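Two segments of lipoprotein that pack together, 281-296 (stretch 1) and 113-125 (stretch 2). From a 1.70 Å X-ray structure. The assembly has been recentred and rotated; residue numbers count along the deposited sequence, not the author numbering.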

# COMPACT_ATOMS: atom_id res chain seq x y z
N GLN A 281 -5.98 -20.72 11.02
CA GLN A 281 -5.02 -20.46 12.08
C GLN A 281 -5.72 -20.54 13.43
O GLN A 281 -6.95 -20.38 13.51
CB GLN A 281 -4.42 -19.06 11.94
CG GLN A 281 -3.75 -18.77 10.62
CD GLN A 281 -2.48 -19.55 10.28
OE1 GLN A 281 -1.80 -20.16 11.14
NE2 GLN A 281 -2.17 -19.57 8.99
N PRO A 282 -4.97 -20.83 14.51
CA PRO A 282 -5.57 -20.74 15.85
C PRO A 282 -6.03 -19.33 16.14
O PRO A 282 -5.30 -18.38 15.88
CB PRO A 282 -4.43 -21.22 16.79
CG PRO A 282 -3.22 -21.04 16.06
CD PRO A 282 -3.55 -21.21 14.58
N LYS A 283 -7.30 -19.21 16.52
CA LYS A 283 -7.93 -17.93 16.75
C LYS A 283 -7.97 -17.07 15.46
O LYS A 283 -8.09 -15.84 15.54
CB LYS A 283 -7.19 -17.13 17.84
CG LYS A 283 -7.01 -17.86 19.22
CD LYS A 283 -8.32 -18.00 19.97
CE LYS A 283 -8.48 -17.00 21.17
NZ LYS A 283 -9.42 -15.75 20.91
N GLY A 284 -7.98 -17.73 14.29
CA GLY A 284 -7.91 -16.99 13.00
C GLY A 284 -9.12 -16.13 12.80
O GLY A 284 -9.03 -15.04 12.19
N SER A 285 -10.28 -16.55 13.33
CA SER A 285 -11.49 -15.76 13.13
C SER A 285 -11.50 -14.47 13.92
O SER A 285 -11.96 -13.40 13.46
CB SER A 285 -12.75 -16.53 13.46
OG SER A 285 -12.95 -16.59 14.88
N VAL A 286 -10.92 -14.55 15.10
CA VAL A 286 -10.73 -13.37 15.89
C VAL A 286 -9.70 -12.45 15.25
O VAL A 286 -9.88 -11.23 15.25
CB VAL A 286 -10.34 -13.81 17.35
CG1 VAL A 286 -9.89 -12.59 18.13
CG2 VAL A 286 -11.54 -14.54 17.96
N TYR A 287 -8.63 -13.00 14.73
CA TYR A 287 -7.69 -12.21 13.97
C TYR A 287 -8.34 -11.43 12.81
O TYR A 287 -8.09 -10.23 12.64
CB TYR A 287 -6.60 -13.10 13.42
CG TYR A 287 -5.57 -12.35 12.60
CD1 TYR A 287 -4.43 -11.85 13.16
CD2 TYR A 287 -5.82 -12.04 11.29
CE1 TYR A 287 -3.51 -11.13 12.39
CE2 TYR A 287 -4.98 -11.28 10.55
CZ TYR A 287 -3.81 -10.81 11.09
OH TYR A 287 -2.92 -10.07 10.31
N TYR A 288 -9.18 -12.15 12.06
CA TYR A 288 -9.82 -11.57 10.89
C TYR A 288 -10.76 -10.46 11.30
O TYR A 288 -10.78 -9.40 10.64
CB TYR A 288 -10.54 -12.65 10.06
CG TYR A 288 -11.04 -12.11 8.72
CD1 TYR A 288 -10.14 -11.53 7.82
CD2 TYR A 288 -12.38 -12.23 8.36
CE1 TYR A 288 -10.60 -11.04 6.60
CE2 TYR A 288 -12.82 -11.78 7.12
CZ TYR A 288 -11.95 -11.18 6.28
OH TYR A 288 -12.41 -10.72 5.05
N GLN A 289 -11.50 -10.64 12.39
CA GLN A 289 -12.39 -9.55 12.85
C GLN A 289 -11.58 -8.26 13.20
O GLN A 289 -11.96 -7.12 12.87
CB GLN A 289 -13.33 -9.98 13.99
CG GLN A 289 -14.50 -8.98 14.22
CD GLN A 289 -15.48 -8.91 13.00
OE1 GLN A 289 -15.83 -7.81 12.40
NE2 GLN A 289 -15.95 -10.08 12.63
N ASP A 290 -10.43 -8.44 13.78
CA ASP A 290 -9.48 -7.34 13.99
C ASP A 290 -8.95 -6.72 12.71
O ASP A 290 -8.91 -5.50 12.59
CB ASP A 290 -8.31 -7.78 14.89
CG ASP A 290 -7.31 -6.62 15.14
OD1 ASP A 290 -7.69 -5.63 15.86
OD2 ASP A 290 -6.25 -6.64 14.48
N ALA A 291 -8.66 -7.56 11.72
CA ALA A 291 -8.24 -7.07 10.41
C ALA A 291 -9.32 -6.25 9.76
O ALA A 291 -9.04 -5.19 9.15
CB ALA A 291 -7.77 -8.17 9.53
N ILE A 292 -10.56 -6.66 9.89
CA ILE A 292 -11.67 -5.88 9.35
C ILE A 292 -11.75 -4.52 10.01
O ILE A 292 -11.97 -3.51 9.32
CB ILE A 292 -13.04 -6.68 9.54
CG1 ILE A 292 -13.04 -7.89 8.67
CG2 ILE A 292 -14.30 -5.81 9.23
CD1 ILE A 292 -14.28 -8.82 8.88
N LYS A 293 -11.57 -4.49 11.34
CA LYS A 293 -11.53 -3.18 12.04
C LYS A 293 -10.34 -2.30 11.57
O LYS A 293 -10.51 -1.10 11.23
CB LYS A 293 -11.49 -3.40 13.54
CG LYS A 293 -11.46 -2.00 14.20
CD LYS A 293 -11.97 -1.83 15.60
CE LYS A 293 -12.17 -0.28 15.86
NZ LYS A 293 -13.21 0.45 14.98
N GLN A 294 -9.14 -2.87 11.50
CA GLN A 294 -7.95 -2.07 11.23
C GLN A 294 -7.77 -1.71 9.77
O GLN A 294 -7.25 -0.63 9.46
CB GLN A 294 -6.67 -2.81 11.69
CG GLN A 294 -6.56 -3.17 13.17
CD GLN A 294 -6.86 -2.09 14.13
OE1 GLN A 294 -6.45 -0.91 13.96
NE2 GLN A 294 -7.60 -2.47 15.18
N LEU A 295 -8.10 -2.64 8.89
CA LEU A 295 -7.87 -2.45 7.45
C LEU A 295 -9.14 -2.16 6.64
O LEU A 295 -9.10 -1.56 5.55
CB LEU A 295 -7.11 -3.68 6.92
CG LEU A 295 -5.71 -3.93 7.52
CD1 LEU A 295 -5.16 -5.28 7.01
CD2 LEU A 295 -4.76 -2.72 7.15
N GLY A 296 -10.30 -2.62 7.11
CA GLY A 296 -11.55 -2.20 6.52
C GLY A 296 -12.24 -1.06 7.17
O GLY A 296 -13.23 -0.57 6.62
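Stretch 2 113-125: TRYFAGEPNFNIG

Stretch 2 runs against the direction of the helix in stretch 1. It opens with the last turn of a helix, 113-117, that begins earlier in the chain; Gly118, at positive phi, breaks it, and the chain continues as a loop with a type I turn from Glu119 to Phe122. The N-to-C directions of helices 284-296 and 113-117 differ by 139°, a signed crossing of -139°, and their axes come no nearer than 11.3 Å. At that spacing the helices touch through side chains, with the long Arg114 and Tyr115 reaching across to Asp290, Gln294 and Leu295, while the loop beyond Gly118 follows the rest of stretch 1 back toward its N-terminal end. The register fits this: the CA of Gln294 lies 6.8 Å from the CA of Tyr115, and the CA of Asp290 lies 7.0 Å from the CA of Glu119.

Stretch 1 enters through a type II turn, Gln281 to Gly284, within which Lys283 takes the N-cap position. Here the partner is Phe122, the residue of stretch 2 most covered by the contact. Lys283 O lies 3.5 Å from Phe122 CZ, at the edge of the ring, and Lys283 CB is 3.8 Å from the same CZ. The aromatic ring therefore sits against the first turn of the helix, where Lys283 O also accepts the backbone hydrogen bond from Tyr287 N.

One turn on, Val286 and Tyr287 hold the same ring. Val286 CG1 reaches its edge, 4.0 Å from Phe122 CE2. Tyr287 CB packs 3.8 Å from Phe122 CE1, and the Tyr287 ring turns its edge to the face of Phe122, with ring centroids 5.7 Å apart and planes at 75°. The tyrosine extends further along the loop, where its CE1 meets Ile124 CD1 at 4.2 Å. This end of the contact is largely apolar.

At Asp290 the chemistry changes. Its CB points toward stretch 2, and its OD1 forms a salt bridge with Arg114, accepting a hydrogen bond from NH2 at 2.8 Å at the edge of the guanidinium, near its plane. Water 1 adds a second link, accepting from Arg114 NH1 at 2.9 Å and donating to Asp290 OD2 at 2.7 Å. Glu119 also packs here, its CG 3.4 Å from Asp290 CG, but its OE1 is turned to its own loop, accepting a hydrogen bond from Asn121 N at 2.7 Å.

Gln294, one turn later, supports the acid: its NE2 donates to Asp290 OD1 at 3.2 Å. The same NE2 lies over a face of the guanidinium, 3.6 Å from Arg114 NH2, and Gln294 OE1 comes 3.5 Å from Tyr115 CD1 at the ring edge. Leu295 closes the contact, its CD2 3.6 Å from Tyr115 OH and 4.2 Å from Tyr115 CE1.

The rule to read is a division along the helix: an aromatic ring against its first turns, a buttressed salt bridge in the middle, and a tyrosine edge near its end.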

# COMPACT_ATOMS: atom_id res chain seq x y z
N THR A 113 -1.40 4.49 17.37
CA THR A 113 -0.45 3.77 18.19
C THR A 113 -0.97 2.35 18.47
O THR A 113 -0.22 1.36 18.54
CB THR A 113 -0.08 4.55 19.44
OG1 THR A 113 -1.26 5.00 20.15
CG2 THR A 113 0.83 5.75 19.10
N ARG A 114 -2.29 2.21 18.63
CA ARG A 114 -2.89 0.86 18.76
C ARG A 114 -2.78 0.05 17.43
O ARG A 114 -2.52 -1.13 17.45
CB ARG A 114 -4.35 0.93 19.17
CG ARG A 114 -5.21 -0.32 19.00
CD ARG A 114 -4.75 -1.57 19.76
NE ARG A 114 -5.64 -2.69 19.43
CZ ARG A 114 -5.61 -3.37 18.29
NH1 ARG A 114 -4.66 -3.10 17.35
NH2 ARG A 114 -6.53 -4.29 18.08
N TYR A 115 -2.90 0.73 16.31
CA TYR A 115 -2.77 0.08 15.02
C TYR A 115 -1.35 -0.48 14.88
O TYR A 115 -1.18 -1.64 14.52
CB TYR A 115 -2.99 1.11 13.92
CG TYR A 115 -2.76 0.65 12.51
CD1 TYR A 115 -3.68 -0.16 11.88
CD2 TYR A 115 -1.67 1.10 11.76
CE1 TYR A 115 -3.56 -0.48 10.55
CE2 TYR A 115 -1.55 0.79 10.42
CZ TYR A 115 -2.48 -0.02 9.82
OH TYR A 115 -2.40 -0.31 8.51
N PHE A 116 -0.34 0.26 15.27
CA PHE A 116 1.05 -0.25 15.22
C PHE A 116 1.43 -1.18 16.37
O PHE A 116 2.37 -1.89 16.20
CB PHE A 116 2.01 0.86 15.15
CG PHE A 116 1.93 1.65 13.87
CD1 PHE A 116 2.13 1.00 12.63
CD2 PHE A 116 1.62 3.00 13.88
CE1 PHE A 116 1.97 1.73 11.42
CE2 PHE A 116 1.52 3.73 12.74
CZ PHE A 116 1.69 3.09 11.49
N ALA A 117 0.69 -1.18 17.47
CA ALA A 117 0.87 -2.20 18.51
C ALA A 117 0.33 -3.54 18.07
O ALA A 117 0.75 -4.56 18.61
CB ALA A 117 0.18 -1.78 19.88
N GLY A 118 -0.70 -3.56 17.21
CA GLY A 118 -1.34 -4.80 16.82
C GLY A 118 -2.31 -5.28 17.88
O GLY A 118 -2.31 -4.80 19.01
N GLU A 119 -3.11 -6.25 17.50
CA GLU A 119 -4.09 -6.85 18.39
C GLU A 119 -3.34 -7.41 19.60
O GLU A 119 -2.41 -8.21 19.45
CB GLU A 119 -4.80 -7.94 17.63
CG GLU A 119 -6.27 -8.14 17.96
CD GLU A 119 -6.56 -8.95 19.21
OE1 GLU A 119 -5.67 -9.15 20.04
OE2 GLU A 119 -7.70 -9.44 19.37
N PRO A 120 -3.69 -6.94 20.80
CA PRO A 120 -2.81 -7.19 21.93
C PRO A 120 -2.78 -8.62 22.39
O PRO A 120 -1.88 -8.96 23.20
CB PRO A 120 -3.40 -6.31 23.04
CG PRO A 120 -4.16 -5.22 22.30
CD PRO A 120 -4.72 -5.94 21.12
N ASN A 121 -3.70 -9.45 21.91
CA ASN A 121 -3.63 -10.88 22.23
C ASN A 121 -2.93 -11.74 21.19
O ASN A 121 -2.73 -12.94 21.42
CB ASN A 121 -5.02 -11.42 22.55
CG ASN A 121 -5.64 -10.74 23.77
OD1 ASN A 121 -4.94 -10.26 24.68
ND2 ASN A 121 -6.96 -10.76 23.82
N PHE A 122 -2.45 -11.12 20.11
CA PHE A 122 -1.63 -11.82 19.13
C PHE A 122 -0.17 -11.31 19.16
O PHE A 122 0.08 -10.13 18.78
CB PHE A 122 -2.19 -11.61 17.73
CG PHE A 122 -3.53 -12.28 17.51
CD1 PHE A 122 -3.62 -13.48 16.83
CD2 PHE A 122 -4.71 -11.73 18.07
CE1 PHE A 122 -4.88 -14.12 16.67
CE2 PHE A 122 -5.93 -12.37 17.92
CZ PHE A 122 -6.02 -13.55 17.19
N ASN A 123 0.78 -12.17 19.47
CA ASN A 123 2.18 -11.83 19.37
C ASN A 123 2.85 -12.29 18.09
O ASN A 123 4.04 -11.99 17.88
CB ASN A 123 2.95 -12.31 20.59
CG ASN A 123 3.10 -13.79 20.62
OD1 ASN A 123 2.42 -14.49 19.93
ND2 ASN A 123 4.01 -14.28 21.48
N ILE A 124 2.07 -12.93 17.22
CA ILE A 124 2.53 -13.43 15.94
C ILE A 124 2.76 -12.36 14.89
O ILE A 124 2.46 -11.17 15.10
CB ILE A 124 1.58 -14.55 15.41
CG1 ILE A 124 0.08 -14.11 15.29
CG2 ILE A 124 1.60 -15.77 16.35
CD1 ILE A 124 -0.25 -12.80 14.53
N GLY A 125 3.38 -12.77 13.79
CA GLY A 125 3.60 -11.84 12.70
C GLY A 125 4.62 -10.76 12.98
O GLY A 125 5.54 -10.93 13.79
O HOH W 1 -4.25 -4.93 15.14
O HOH W 2 -5.14 0.82 7.99